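Local atomic coordinates of endo-beta-mannanase (Rhizomucor miehei, PDB entry 4QP0), a protein that probably catalyses the random hydrolysis of (1->4)-beta-D-mannosidic linkages in mannans, galactomannans and glucomannans, as a secreted glycoside hydrolase family 5 enzyme. Residues 212-217 / 250-255; 255-260 / 272-277. One frame throughout, in Å; residues are numbered along the deposited sequence.

Interaction 1 (212-217 / 250-255); sequences NHLVAV and IDFGTF
Ala-216 presses its methyl onto one face of the Phe-252 ring, CB standing 3.5 Å from the ring centroid and offset toward the rim on the CE1/CZ side, a close CH-pi contact. Leu-214 meets the same ring differently: its CB lies in the ring plane at the edge, 3.9 Å from CE2, and the two side chains cross at about a right angle. Phe-252 CG sits between its own backbone N and carbonyl carbon (chi1 65°), which turns one face to Ala-216 and an edge to Leu-214. Asp-251 grips the backbone of Val-215 twice. Its N donates to Val-215 O (2.8 Å), while its OD2 accepts from Val-215 N (2.8 Å) on the anti side of the carboxylate, through a noticeably bent bond of 141°. Lys-207 makes a salt bridge to that same oxygen. Beyond this clamp, Ile-250 CD1 touches Val-217 CG2 at 3.8 Å. The contact joins strand 214-216 to the residues leading into strand 253-257, its neighbour round the TIM barrel. Helix 192-209 packs against Val-215, Val-217 and Ile-250, whereas Phe-252 meets Phe-12 of strand 11-14 edge-to-face, and Thr-254 reaches Ile-290 and Glu-292 of strand 289-294.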
loop_
_atom_site.group_PDB
_atom_site.type_symbol
_atom_site.label_atom_id
_atom_site.label_comp_id
_atom_site.label_asym_id
_atom_site.label_seq_id
_atom_site.Cartn_x
_atom_site.Cartn_y
_atom_site.Cartn_z
ATOM N N ASN A 212 18.101 0.894 -4.048
ATOM C CA ASN A 212 17.601 1.892 -5.002
ATOM C C ASN A 212 16.246 2.443 -4.598
ATOM O O ASN A 212 15.969 3.617 -4.794
ATOM C CB ASN A 212 17.533 1.321 -6.428
ATOM C CG ASN A 212 18.853 0.710 -6.883
ATOM O OD1 ASN A 212 19.927 1.241 -6.609
ATOM N ND2 ASN A 212 18.773 -0.413 -7.583
ATOM N N HIS A 213 15.417 1.583 -4.015
ATOM C CA HIS A 213 14.014 1.889 -3.801
ATOM C C HIS A 213 13.688 2.395 -2.434
ATOM O O HIS A 213 14.409 2.142 -1.463
ATOM C CB HIS A 213 13.155 0.666 -4.098
ATOM C CG HIS A 213 13.090 0.311 -5.555
ATOM N ND1 HIS A 213 13.630 -0.819 -6.047
ATOM C CD2 HIS A 213 12.525 0.985 -6.636
ATOM C CE1 HIS A 213 13.416 -0.874 -7.372
ATOM N NE2 HIS A 213 12.745 0.233 -7.733
ATOM N N LEU A 214 12.573 3.117 -2.360
ATOM C CA LEU A 214 12.013 3.552 -1.094
ATOM C C LEU A 214 11.275 2.401 -0.430
ATOM O O LEU A 214 10.840 1.449 -1.092
ATOM C CB LEU A 214 11.069 4.743 -1.290
ATOM C CG LEU A 214 11.631 5.959 -2.021
ATOM C CD1 LEU A 214 10.564 7.036 -2.089
ATOM C CD2 LEU A 214 12.886 6.497 -1.345
ATOM N N VAL A 215 11.142 2.493 0.885
ATOM C CA VAL A 215 10.414 1.489 1.643
ATOM C C VAL A 215 9.449 2.206 2.578
ATOM O O VAL A 215 9.808 3.215 3.182
ATOM C CB VAL A 215 11.370 0.559 2.437
ATOM C CG1 VAL A 215 10.604 -0.557 3.141
ATOM C CG2 VAL A 215 12.401 -0.038 1.500
ATOM N N ALA A 216 8.224 1.689 2.659
ATOM C CA ALA A 216 7.241 2.122 3.650
ATOM C C ALA A 216 6.554 0.901 4.254
ATOM O O ALA A 216 6.893 -0.231 3.910
ATOM C CB ALA A 216 6.227 3.061 3.027
ATOM N N VAL A 217 5.607 1.116 5.163
ATOM C CA VAL A 217 4.887 -0.010 5.752
ATOM C C VAL A 217 3.649 -0.348 4.943
ATOM O O VAL A 217 3.460 -1.504 4.568
ATOM C CB VAL A 217 4.521 0.232 7.232
ATOM C CG1 VAL A 217 3.688 -0.918 7.784
ATOM C CG2 VAL A 217 5.784 0.414 8.049
ATOM N N ILE A 250 12.719 3.314 7.046
ATOM C CA ILE A 250 11.434 3.673 6.428
ATOM C C ILE A 250 11.562 5.055 5.786
ATOM O O ILE A 250 11.815 6.045 6.476
ATOM C CB ILE A 250 10.294 3.698 7.481
ATOM C CG1 ILE A 250 10.190 2.358 8.240
ATOM C CG2 ILE A 250 8.969 4.096 6.843
ATOM C CD1 ILE A 250 9.469 1.242 7.507
ATOM N N ASP A 251 11.377 5.128 4.473
ATOM C CA ASP A 251 11.603 6.382 3.737
ATOM C C ASP A 251 10.420 7.336 3.736
ATOM O O ASP A 251 10.607 8.552 3.764
ATOM C CB ASP A 251 12.025 6.096 2.299
ATOM C CG ASP A 251 13.278 5.248 2.222
ATOM O OD1 ASP A 251 14.319 5.652 2.794
ATOM O OD2 ASP A 251 13.215 4.178 1.587
ATOM N N PHE A 252 9.209 6.787 3.673
ATOM C CA PHE A 252 7.991 7.585 3.787
ATOM C C PHE A 252 6.928 6.888 4.643
ATOM O O PHE A 252 6.952 5.666 4.815
ATOM C CB PHE A 252 7.441 7.976 2.406
ATOM C CG PHE A 252 6.976 6.812 1.573
ATOM C CD1 PHE A 252 5.651 6.404 1.608
ATOM C CD2 PHE A 252 7.860 6.138 0.733
ATOM C CE1 PHE A 252 5.222 5.333 0.841
ATOM C CE2 PHE A 252 7.434 5.067 -0.041
ATOM C CZ PHE A 252 6.114 4.663 0.015
ATOM N N GLY A 253 6.019 7.683 5.198
ATOM C CA GLY A 253 4.926 7.170 6.014
ATOM C C GLY A 253 3.638 7.051 5.226
ATOM O O GLY A 253 3.390 7.815 4.279
ATOM N N THR A 254 2.815 6.089 5.621
ATOM C CA THR A 254 1.549 5.857 4.954
ATOM C C THR A 254 0.403 5.881 5.942
ATOM O O THR A 254 0.526 5.391 7.066
ATOM C CB THR A 254 1.537 4.495 4.247
ATOM O OG1 THR A 254 2.171 3.530 5.097
ATOM C CG2 THR A 254 2.296 4.568 2.939
ATOM N N PHE A 255 -0.704 6.465 5.505
ATOM C CA PHE A 255 -1.960 6.382 6.227
ATOM C C PHE A 255 -3.186 6.269 5.304
ATOM O O PHE A 255 -3.164 6.669 4.131
ATOM C CB PHE A 255 -2.094 7.520 7.249
ATOM C CG PHE A 255 -2.471 8.857 6.660
ATOM C CD1 PHE A 255 -3.766 9.343 6.791
ATOM C CD2 PHE A 255 -1.528 9.648 6.014
ATOM C CE1 PHE A 255 -4.120 10.583 6.279
ATOM C CE2 PHE A 255 -1.876 10.894 5.496
ATOM C CZ PHE A 255 -3.172 11.362 5.637
#

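Interaction 2 (255-260 / 272-277); sequences FHLYPE and VQWIKD
Trp-274 carries most of this contact, reaching from helix 270-284 to the backbone and side chains of strand 253-257. With CG anti to the backbone N, the indole extends away from the helix and brings its pyrrole edge to the strand. There NE1 donates to His-256 O over 2.9 Å, in a nearly straight bond (163°) that lies close to the indole plane. The CB of His-256 leaves the backbone away from the helix, and its imidazole hydrogen-bonds Glu-175 and Glu-292. Phe-255 and Leu-257, the residues before and after that carbonyl, approach from opposite sides of the indole plane. Phe-255 points its edge at the five-membered ring, with centroids 5.3 Å apart and planes at 75°, in an offset edge-to-face pair whose closest atoms are Phe-255 CD1 and Trp-274 NE1 at 3.5 Å. Leu-257 CD1 comes obliquely to within 3.5 Å of Trp-274 CD1. Trp-270 stacks on the indole from within the same helix.

Ile-275 follows with looser apolar contacts: its CD1 lies 4.1 Å from Leu-257 CD2, and its CA lies 4.1 Å from Phe-255 CZ. Met-291 of strand 289-294 touches both Ile-275 and Phe-255. Asp-277, bonded by Gln-273 NE2 and by Tyr-233, does not touch the strand segment.

Strand 255-257 and helix segment 272-277 run almost antiparallel, at 169°, as expected for the first half of a beta-alpha-beta crossover. Within an otherwise apolar, aromatic interface, a single directional bond satisfies the buried indole N-H and fixes the rotation of the ring, while the flanking hydrocarbon groups restrict its movement. The same bond ties the helix to the main chain of the strand.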
loop_
_atom_site.group_PDB
_atom_site.type_symbol
_atom_site.label_atom_id
_atom_site.label_comp_id
_atom_site.label_asym_id
_atom_site.label_seq_id
_atom_site.Cartn_x
_atom_site.Cartn_y
_atom_site.Cartn_z
ATOM N N PHE A 255 -0.704 6.465 5.505
ATOM C CA PHE A 255 -1.960 6.382 6.227
ATOM C C PHE A 255 -3.186 6.269 5.304
ATOM O O PHE A 255 -3.164 6.669 4.131
ATOM C CB PHE A 255 -2.094 7.520 7.249
ATOM C CG PHE A 255 -2.471 8.857 6.660
ATOM C CD1 PHE A 255 -3.766 9.343 6.791
ATOM C CD2 PHE A 255 -1.528 9.648 6.014
ATOM C CE1 PHE A 255 -4.120 10.583 6.279
ATOM C CE2 PHE A 255 -1.876 10.894 5.496
ATOM C CZ PHE A 255 -3.172 11.362 5.637
ATOM N N HIS A 256 -4.247 5.692 5.854
ATOM C CA HIS A 256 -5.472 5.433 5.122
ATOM C C HIS A 256 -6.575 6.223 5.747
ATOM O O HIS A 256 -6.462 6.653 6.893
ATOM C CB HIS A 256 -5.796 3.942 5.170
ATOM C CG HIS A 256 -4.731 3.065 4.547
ATOM N ND1 HIS A 256 -4.990 1.829 4.090
ATOM C CD2 HIS A 256 -3.381 3.301 4.295
ATOM C CE1 HIS A 256 -3.861 1.294 3.586
ATOM N NE2 HIS A 256 -2.879 2.194 3.716
ATOM N N LEU A 257 -7.649 6.431 4.994
ATOM C CA LEU A 257 -8.823 7.138 5.497
ATOM C C LEU A 257 -10.119 6.412 5.140
ATOM O O LEU A 257 -10.499 6.337 3.973
ATOM C CB LEU A 257 -8.838 8.592 5.005
ATOM C CG LEU A 257 -10.016 9.494 5.414
ATOM C CD1 LEU A 257 -10.202 9.513 6.928
ATOM C CD2 LEU A 257 -9.828 10.907 4.877
ATOM N N TYR A 258 -10.776 5.872 6.169
ATOM C CA TYR A 258 -12.068 5.195 6.034
ATOM C C TYR A 258 -12.988 5.533 7.212
ATOM O O TYR A 258 -13.084 4.755 8.178
ATOM C CB TYR A 258 -11.875 3.674 5.908
ATOM C CG TYR A 258 -11.245 3.249 4.598
ATOM C CD1 TYR A 258 -11.997 3.207 3.421
ATOM C CD2 TYR A 258 -9.896 2.907 4.532
ATOM C CE1 TYR A 258 -11.429 2.830 2.219
ATOM C CE2 TYR A 258 -9.320 2.524 3.335
ATOM C CZ TYR A 258 -10.090 2.488 2.179
ATOM O OH TYR A 258 -9.522 2.107 0.977
ATOM N N PRO A 259 -13.665 6.702 7.141
ATOM C CA PRO A 259 -14.495 7.163 8.265
ATOM C C PRO A 259 -15.710 6.278 8.550
ATOM O O PRO A 259 -16.104 6.153 9.709
ATOM C CB PRO A 259 -14.937 8.569 7.840
ATOM C CG PRO A 259 -14.758 8.613 6.365
ATOM C CD PRO A 259 -13.623 7.688 6.045
ATOM N N GLU A 260 -16.285 5.670 7.508
ATOM C CA GLU A 260 -17.457 4.796 7.663
ATOM C C GLU A 260 -17.095 3.501 8.379
ATOM O O GLU A 260 -17.792 3.086 9.300
ATOM C CB GLU A 260 -18.107 4.498 6.313
ATOM C CG GLU A 260 -18.643 5.730 5.605
ATOM C CD GLU A 260 -19.118 5.425 4.196
ATOM O OE1 GLU A 260 -18.267 5.209 3.302
ATOM O OE2 GLU A 260 -20.350 5.404 3.979
ATOM N N VAL A 272 -10.951 15.519 8.205
ATOM C CA VAL A 272 -10.068 16.627 7.908
ATOM C C VAL A 272 -8.988 16.703 8.979
ATOM O O VAL A 272 -7.810 16.833 8.669
ATOM C CB VAL A 272 -10.821 17.965 7.854
ATOM C CG1 VAL A 272 -9.838 19.121 7.783
ATOM C CG2 VAL A 272 -11.771 18.000 6.667
ATOM N N GLN A 273 -9.390 16.628 10.241
ATOM C CA GLN A 273 -8.420 16.611 11.343
ATOM C C GLN A 273 -7.412 15.462 11.210
ATOM O O GLN A 273 -6.250 15.615 11.567
ATOM C CB GLN A 273 -9.126 16.556 12.705
ATOM C CG GLN A 273 -8.188 16.656 13.898
ATOM C CD GLN A 273 -7.781 18.087 14.191
ATOM O OE1 GLN A 273 -8.577 18.862 14.715
ATOM N NE2 GLN A 273 -6.533 18.437 13.879
ATOM N N TRP A 274 -7.862 14.331 10.677
ATOM C CA TRP A 274 -7.022 13.143 10.492
ATOM C C TRP A 274 -5.909 13.374 9.499
ATOM O O TRP A 274 -4.758 12.962 9.736
ATOM C CB TRP A 274 -7.908 11.989 10.040
ATOM C CG TRP A 274 -7.240 10.649 9.827
ATOM C CD1 TRP A 274 -7.126 9.945 8.634
ATOM C CD2 TRP A 274 -6.628 9.778 10.840
ATOM N NE1 TRP A 274 -6.493 8.743 8.831
ATOM C CE2 TRP A 274 -6.162 8.581 10.124
ATOM C CE3 TRP A 274 -6.418 9.866 12.205
ATOM C CZ2 TRP A 274 -5.516 7.533 10.775
ATOM C CZ3 TRP A 274 -5.766 8.798 12.854
ATOM C CH2 TRP A 274 -5.326 7.666 12.150
ATOM N N ILE A 275 -6.243 14.032 8.382
ATOM C CA ILE A 275 -5.266 14.394 7.348
ATOM C C ILE A 275 -4.262 15.401 7.911
ATOM O O ILE A 275 -3.054 15.158 7.890
ATOM C CB ILE A 275 -5.949 14.976 6.075
ATOM C CG1 ILE A 275 -6.863 13.935 5.422
ATOM C CG2 ILE A 275 -4.914 15.473 5.066
ATOM C CD1 ILE A 275 -8.002 14.529 4.625
ATOM N N LYS A 276 -4.773 16.528 8.412
ATOM C CA LYS A 276 -3.949 17.567 9.039
ATOM C C LYS A 276 -2.952 16.950 10.028
ATOM O O LYS A 276 -1.768 17.295 10.016
ATOM C CB LYS A 276 -4.830 18.600 9.751
ATOM C CG LYS A 276 -5.607 19.526 8.830
ATOM C CD LYS A 276 -6.750 20.225 9.550
ATOM C CE LYS A 276 -6.371 21.592 10.093
ATOM N NZ LYS A 276 -5.859 21.538 11.488
ATOM N N ASP A 277 -3.438 16.038 10.872
ATOM C CA ASP A 277 -2.585 15.350 11.859
ATOM C C ASP A 277 -1.430 14.574 11.229
ATOM O O ASP A 277 -0.327 14.572 11.762
ATOM C CB ASP A 277 -3.407 14.438 12.777
ATOM C CG ASP A 277 -4.256 15.220 13.780
ATOM O OD1 ASP A 277 -4.008 16.438 13.968
ATOM O OD2 ASP A 277 -5.183 14.615 14.376
#

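In the fold
Strand 253-257 is the element common to both contacts, whose centres lie about 19 Å apart. Interaction 1 comes first along the chain and joins the lead-in to this strand to strand 214-216; interaction 2 then joins its end to helix 270-284, the segments overlapping at Phe-255, which makes contact only in interaction 2. The first therefore holds the entry to the strand beside its neighbour in the barrel wall, about 10 Å from the centre of the chain, and the second fastens the strand to the surrounding helical layer, about 16 Å from that centre. Helix 270-284 leads on to strand 289-294, the parallel neighbour of 253-257. The strand runs toward the C-terminal barrel rim, where TIM-barrel glycosidases carry their active sites.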